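Local atomic coordinates of MarR family transcriptional regulator (Staphylococcus epidermidis, PDB entry 5HLI), a protein that probably binds DNA as a dimeric MarR-type transcriptional regulator that senses oxidation through disulfide formation. Residues F37-L47 with M75-W84. The protein carries 1 engineered substitution. Numbering follows the deposited sequence.
Engineered in segment 75-84: Met75 (natural residue Leu).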
loop_
_atom_site.group_PDB
_atom_site.type_symbol
_atom_site.label_atom_id
_atom_site.label_comp_id
_atom_site.label_asym_id
_atom_site.label_seq_id
_atom_site.Cartn_x
_atom_site.Cartn_y
_atom_site.Cartn_z
ATOM N N PHE A 37 -17.250 -9.721 0.480
ATOM C CA PHE A 37 -17.476 -10.893 -0.356
ATOM C C PHE A 37 -16.929 -12.170 0.265
ATOM O O PHE A 37 -17.105 -13.246 -0.312
ATOM C CB PHE A 37 -16.861 -10.683 -1.747
ATOM C CG PHE A 37 -17.643 -9.740 -2.616
ATOM C CD1 PHE A 37 -18.751 -10.185 -3.323
ATOM C CD2 PHE A 37 -17.280 -8.408 -2.718
ATOM C CE1 PHE A 37 -19.481 -9.318 -4.121
ATOM C CE2 PHE A 37 -18.005 -7.534 -3.512
ATOM C CZ PHE A 37 -19.107 -7.992 -4.217
ATOM N N GLY A 38 -16.278 -12.080 1.424
ATOM C CA GLY A 38 -15.738 -13.256 2.074
ATOM C C GLY A 38 -14.476 -13.810 1.453
ATOM O O GLY A 38 -14.156 -14.981 1.673
ATOM N N ILE A 39 -13.745 -13.006 0.682
ATOM C CA ILE A 39 -12.553 -13.468 -0.014
ATOM C C ILE A 39 -11.350 -12.656 0.452
ATOM O O ILE A 39 -11.477 -11.560 1.004
ATOM C CB ILE A 39 -12.706 -13.380 -1.546
ATOM C CG1 ILE A 39 -12.966 -11.935 -1.976
ATOM C CG2 ILE A 39 -13.822 -14.302 -2.029
ATOM C CD1 ILE A 39 -13.042 -11.747 -3.479
ATOM N N THR A 40 -10.168 -13.215 0.221
ATOM C CA THR A 40 -8.911 -12.557 0.538
ATOM C C THR A 40 -8.302 -11.967 -0.728
ATOM O O THR A 40 -8.793 -12.172 -1.839
ATOM C CB THR A 40 -7.931 -13.541 1.183
ATOM O OG1 THR A 40 -7.543 -14.525 0.217
ATOM C CG2 THR A 40 -8.578 -14.235 2.378
ATOM N N TYR A 41 -7.209 -11.222 -0.542
ATOM C CA TYR A 41 -6.483 -10.674 -1.682
ATOM C C TYR A 41 -6.022 -11.782 -2.621
ATOM O O TYR A 41 -6.185 -11.683 -3.842
ATOM C CB TYR A 41 -5.293 -9.845 -1.192
ATOM C CG TYR A 41 -4.281 -9.537 -2.271
ATOM C CD1 TYR A 41 -4.628 -8.774 -3.379
ATOM C CD2 TYR A 41 -2.975 -10.001 -2.177
ATOM C CE1 TYR A 41 -3.706 -8.487 -4.366
ATOM C CE2 TYR A 41 -2.043 -9.717 -3.157
ATOM C CZ TYR A 41 -2.414 -8.963 -4.250
ATOM O OH TYR A 41 -1.491 -8.681 -5.229
ATOM N N SER A 42 -5.456 -12.857 -2.064
ATOM C CA SER A 42 -4.943 -13.940 -2.897
ATOM C C SER A 42 -6.066 -14.655 -3.642
ATOM O O SER A 42 -5.900 -15.037 -4.806
ATOM C CB SER A 42 -4.148 -14.925 -2.040
ATOM O OG SER A 42 -2.961 -14.331 -1.543
ATOM N N GLN A 43 -7.217 -14.852 -2.988
ATOM C CA GLN A 43 -8.372 -15.405 -3.691
ATOM C C GLN A 43 -8.840 -14.464 -4.794
ATOM O O GLN A 43 -9.226 -14.908 -5.882
ATOM C CB GLN A 43 -9.514 -15.678 -2.711
ATOM C CG GLN A 43 -9.193 -16.711 -1.638
ATOM C CD GLN A 43 -10.327 -16.875 -0.644
ATOM O OE1 GLN A 43 -11.470 -16.520 -0.927
ATOM N NE2 GLN A 43 -10.016 -17.414 0.528
ATOM N N TYR A 44 -8.816 -13.158 -4.520
ATOM C CA TYR A 44 -9.175 -12.156 -5.519
ATOM C C TYR A 44 -8.288 -12.265 -6.754
ATOM O O TYR A 44 -8.765 -12.112 -7.886
ATOM C CB TYR A 44 -9.071 -10.768 -4.886
ATOM C CG TYR A 44 -9.521 -9.602 -5.735
ATOM C CD1 TYR A 44 -10.701 -9.650 -6.467
ATOM C CD2 TYR A 44 -8.783 -8.427 -5.761
ATOM C CE1 TYR A 44 -11.115 -8.566 -7.227
ATOM C CE2 TYR A 44 -9.186 -7.344 -6.510
ATOM C CZ TYR A 44 -10.352 -7.415 -7.241
ATOM O OH TYR A 44 -10.746 -6.329 -7.986
ATOM N N LEU A 45 -6.993 -12.534 -6.558
ATOM C CA LEU A 45 -6.094 -12.703 -7.697
ATOM C C LEU A 45 -6.507 -13.895 -8.551
ATOM O O LEU A 45 -6.460 -13.827 -9.785
ATOM C CB LEU A 45 -4.652 -12.869 -7.215
ATOM C CG LEU A 45 -3.965 -11.657 -6.582
ATOM C CD1 LEU A 45 -2.534 -12.006 -6.213
ATOM C CD2 LEU A 45 -3.999 -10.467 -7.524
ATOM N N VAL A 46 -6.910 -14.996 -7.912
ATOM C CA VAL A 46 -7.356 -16.175 -8.654
ATOM C C VAL A 46 -8.630 -15.867 -9.429
ATOM O O VAL A 46 -8.774 -16.248 -10.597
ATOM C CB VAL A 46 -7.552 -17.368 -7.698
ATOM C CG1 VAL A 46 -8.221 -18.537 -8.425
ATOM C CG2 VAL A 46 -6.216 -17.801 -7.099
ATOM N N LEU A 47 -9.577 -15.176 -8.792
ATOM C CA LEU A 47 -10.811 -14.811 -9.478
ATOM C C LEU A 47 -10.531 -13.889 -10.658
ATOM O O LEU A 47 -11.178 -13.997 -11.707
ATOM C CB LEU A 47 -11.777 -14.153 -8.494
ATOM C CG LEU A 47 -12.306 -15.054 -7.372
ATOM C CD1 LEU A 47 -13.065 -14.235 -6.339
ATOM C CD2 LEU A 47 -13.192 -16.158 -7.939
ATOM N N MET A 75 -6.195 -22.443 -1.544
ATOM C CA MET A 75 -6.997 -21.359 -2.044
ATOM C C MET A 75 -8.119 -21.816 -2.939
ATOM O O MET A 75 -9.197 -21.342 -2.800
ATOM C CB MET A 75 -6.160 -20.346 -2.752
ATOM C CG MET A 75 -5.328 -19.610 -1.779
ATOM S SD MET A 75 -4.754 -18.209 -2.613
ATOM C CE MET A 75 -3.286 -18.760 -3.406
ATOM N N LEU A 76 -7.832 -22.727 -3.853
ATOM C CA LEU A 76 -8.865 -23.232 -4.749
ATOM C C LEU A 76 -9.889 -24.069 -3.994
ATOM O O LEU A 76 -11.090 -24.006 -4.289
ATOM C CB LEU A 76 -8.226 -24.036 -5.881
ATOM C CG LEU A 76 -7.514 -23.176 -6.928
ATOM C CD1 LEU A 76 -6.712 -24.042 -7.878
ATOM C CD2 LEU A 76 -8.527 -22.331 -7.688
ATOM N N LYS A 77 -9.440 -24.861 -3.017
ATOM C CA LYS A 77 -10.383 -25.596 -2.181
ATOM C C LYS A 77 -11.317 -24.647 -1.445
ATOM O O LYS A 77 -12.525 -24.899 -1.353
ATOM C CB LYS A 77 -9.634 -26.484 -1.189
ATOM C CG LYS A 77 -9.005 -27.725 -1.800
ATOM C CD LYS A 77 -8.372 -28.589 -0.722
ATOM C CE LYS A 77 -7.787 -29.867 -1.301
ATOM N NZ LYS A 77 -7.156 -30.697 -0.238
ATOM N N ARG A 78 -10.778 -23.542 -0.919
ATOM C CA ARG A 78 -11.615 -22.571 -0.223
ATOM C C ARG A 78 -12.585 -21.889 -1.180
ATOM O O ARG A 78 -13.750 -21.655 -0.832
ATOM C CB ARG A 78 -10.740 -21.537 0.488
ATOM C CG ARG A 78 -11.523 -20.404 1.147
ATOM C CD ARG A 78 -12.559 -20.934 2.141
ATOM N NE ARG A 78 -13.395 -19.864 2.685
ATOM C CZ ARG A 78 -14.463 -20.062 3.454
ATOM N NH1 ARG A 78 -14.830 -21.293 3.780
ATOM N NH2 ARG A 78 -15.164 -19.027 3.899
ATOM N N LEU A 79 -12.127 -21.562 -2.391
ATOM C CA LEU A 79 -13.024 -20.959 -3.370
ATOM C C LEU A 79 -14.107 -21.933 -3.812
ATOM O O LEU A 79 -15.215 -21.509 -4.161
ATOM C CB LEU A 79 -12.228 -20.454 -4.574
ATOM C CG LEU A 79 -11.443 -19.163 -4.334
ATOM C CD1 LEU A 79 -10.570 -18.826 -5.533
ATOM C CD2 LEU A 79 -12.399 -18.015 -4.025
ATOM N N GLU A 80 -13.816 -23.237 -3.803
ATOM C CA GLU A 80 -14.855 -24.214 -4.115
ATOM C C GLU A 80 -15.829 -24.365 -2.953
ATOM O O GLU A 80 -17.047 -24.423 -3.162
ATOM C CB GLU A 80 -14.228 -25.564 -4.465
ATOM C CG GLU A 80 -15.244 -26.693 -4.601
ATOM C CD GLU A 80 -14.608 -28.023 -4.962
ATOM O OE1 GLU A 80 -15.011 -28.616 -5.986
ATOM O OE2 GLU A 80 -13.706 -28.475 -4.226
ATOM N N GLN A 81 -15.311 -24.429 -1.723
ATOM C CA GLN A 81 -16.179 -24.560 -0.559
ATOM C C GLN A 81 -17.107 -23.363 -0.409
ATOM O O GLN A 81 -18.240 -23.513 0.061
ATOM C CB GLN A 81 -15.339 -24.743 0.707
ATOM C CG GLN A 81 -14.639 -26.091 0.808
ATOM C CD GLN A 81 -15.613 -27.252 0.886
ATOM O OE1 GLN A 81 -16.601 -27.201 1.620
ATOM N NE2 GLN A 81 -15.338 -28.310 0.128
ATOM N N SER A 82 -16.656 -22.174 -0.804
ATOM C CA SER A 82 -17.457 -20.964 -0.675
ATOM C C SER A 82 -18.255 -20.648 -1.934
ATOM O O SER A 82 -18.819 -19.555 -2.035
ATOM C CB SER A 82 -16.566 -19.774 -0.298
ATOM O OG SER A 82 -15.468 -19.652 -1.181
ATOM N N GLY A 83 -18.303 -21.569 -2.894
ATOM C CA GLY A 83 -19.224 -21.462 -4.008
ATOM C C GLY A 83 -18.766 -20.632 -5.185
ATOM O O GLY A 83 -19.609 -20.220 -5.989
ATOM N N TRP A 84 -17.463 -20.381 -5.326
ATOM C CA TRP A 84 -16.968 -19.559 -6.426
ATOM C C TRP A 84 -16.536 -20.378 -7.636
ATOM O O TRP A 84 -16.746 -19.952 -8.778
ATOM C CB TRP A 84 -15.788 -18.702 -5.959
ATOM C CG TRP A 84 -16.143 -17.642 -4.968
ATOM C CD1 TRP A 84 -16.242 -17.783 -3.615
ATOM C CD2 TRP A 84 -16.415 -16.266 -5.249
ATOM N NE1 TRP A 84 -16.572 -16.580 -3.036
ATOM C CE2 TRP A 84 -16.681 -15.632 -4.021
ATOM C CE3 TRP A 84 -16.465 -15.507 -6.424
ATOM C CZ2 TRP A 84 -16.993 -14.279 -3.931
ATOM C CZ3 TRP A 84 -16.768 -14.165 -6.332
ATOM C CH2 TRP A 84 -17.031 -13.564 -5.096
HETATM O O HOH W 1 -16.735 -15.897 -0.364
HETATM O O HOH W 2 -13.968 -17.335 0.030
HETATM O O HOH W 3 -12.299 -17.165 2.520
HETATM O O HOH W 4 -15.259 -15.945 4.057
#
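Trp84 and Leu47 anchor the tightly packed half of this contact, in which helix 41-47 meets helix 75-81 nearly at right angles (crossing angle -81°). Leu47 lays CD1 over one face of the indole, 3.9 Å from the centroid of the six-membered ring, a CH-pi contact, while Ile39 CG2 lies 3.7 Å from Trp84 CZ2. Leu79 slots in beside them: its CD1 is 3.7 Å from Val46 CG1, and its CD2 meets the amide oxygen of Gln43. Val46 also touches Leu76, the pair reaching on to helix 58-65.

The other half is wet, and no direct hydrogen bond joins the segments. One water donates to Phe37 O and accepts from Trp84 NE1 (2.8 Å). Three more gather at Gly38 O, linking it to both ends of the Gln43 amide, to Ser82 OG and to the guanidinium of Arg78. Arg78 turns CG away from its own N (chi1 175°), which brings that methylene 3.4 Å from Gln43 NE2. Away from these waters, SD of the engineered Met75 lies 3.4 Å from Ser42 CB. Helix 41-52 braced against the probable recognition helix 69-81, which with helix 58-65 forms the helix-turn-helix ahead of wing strands 85-89 and 97-101, is characteristic of the winged helix-turn-helix domain of MarR regulators.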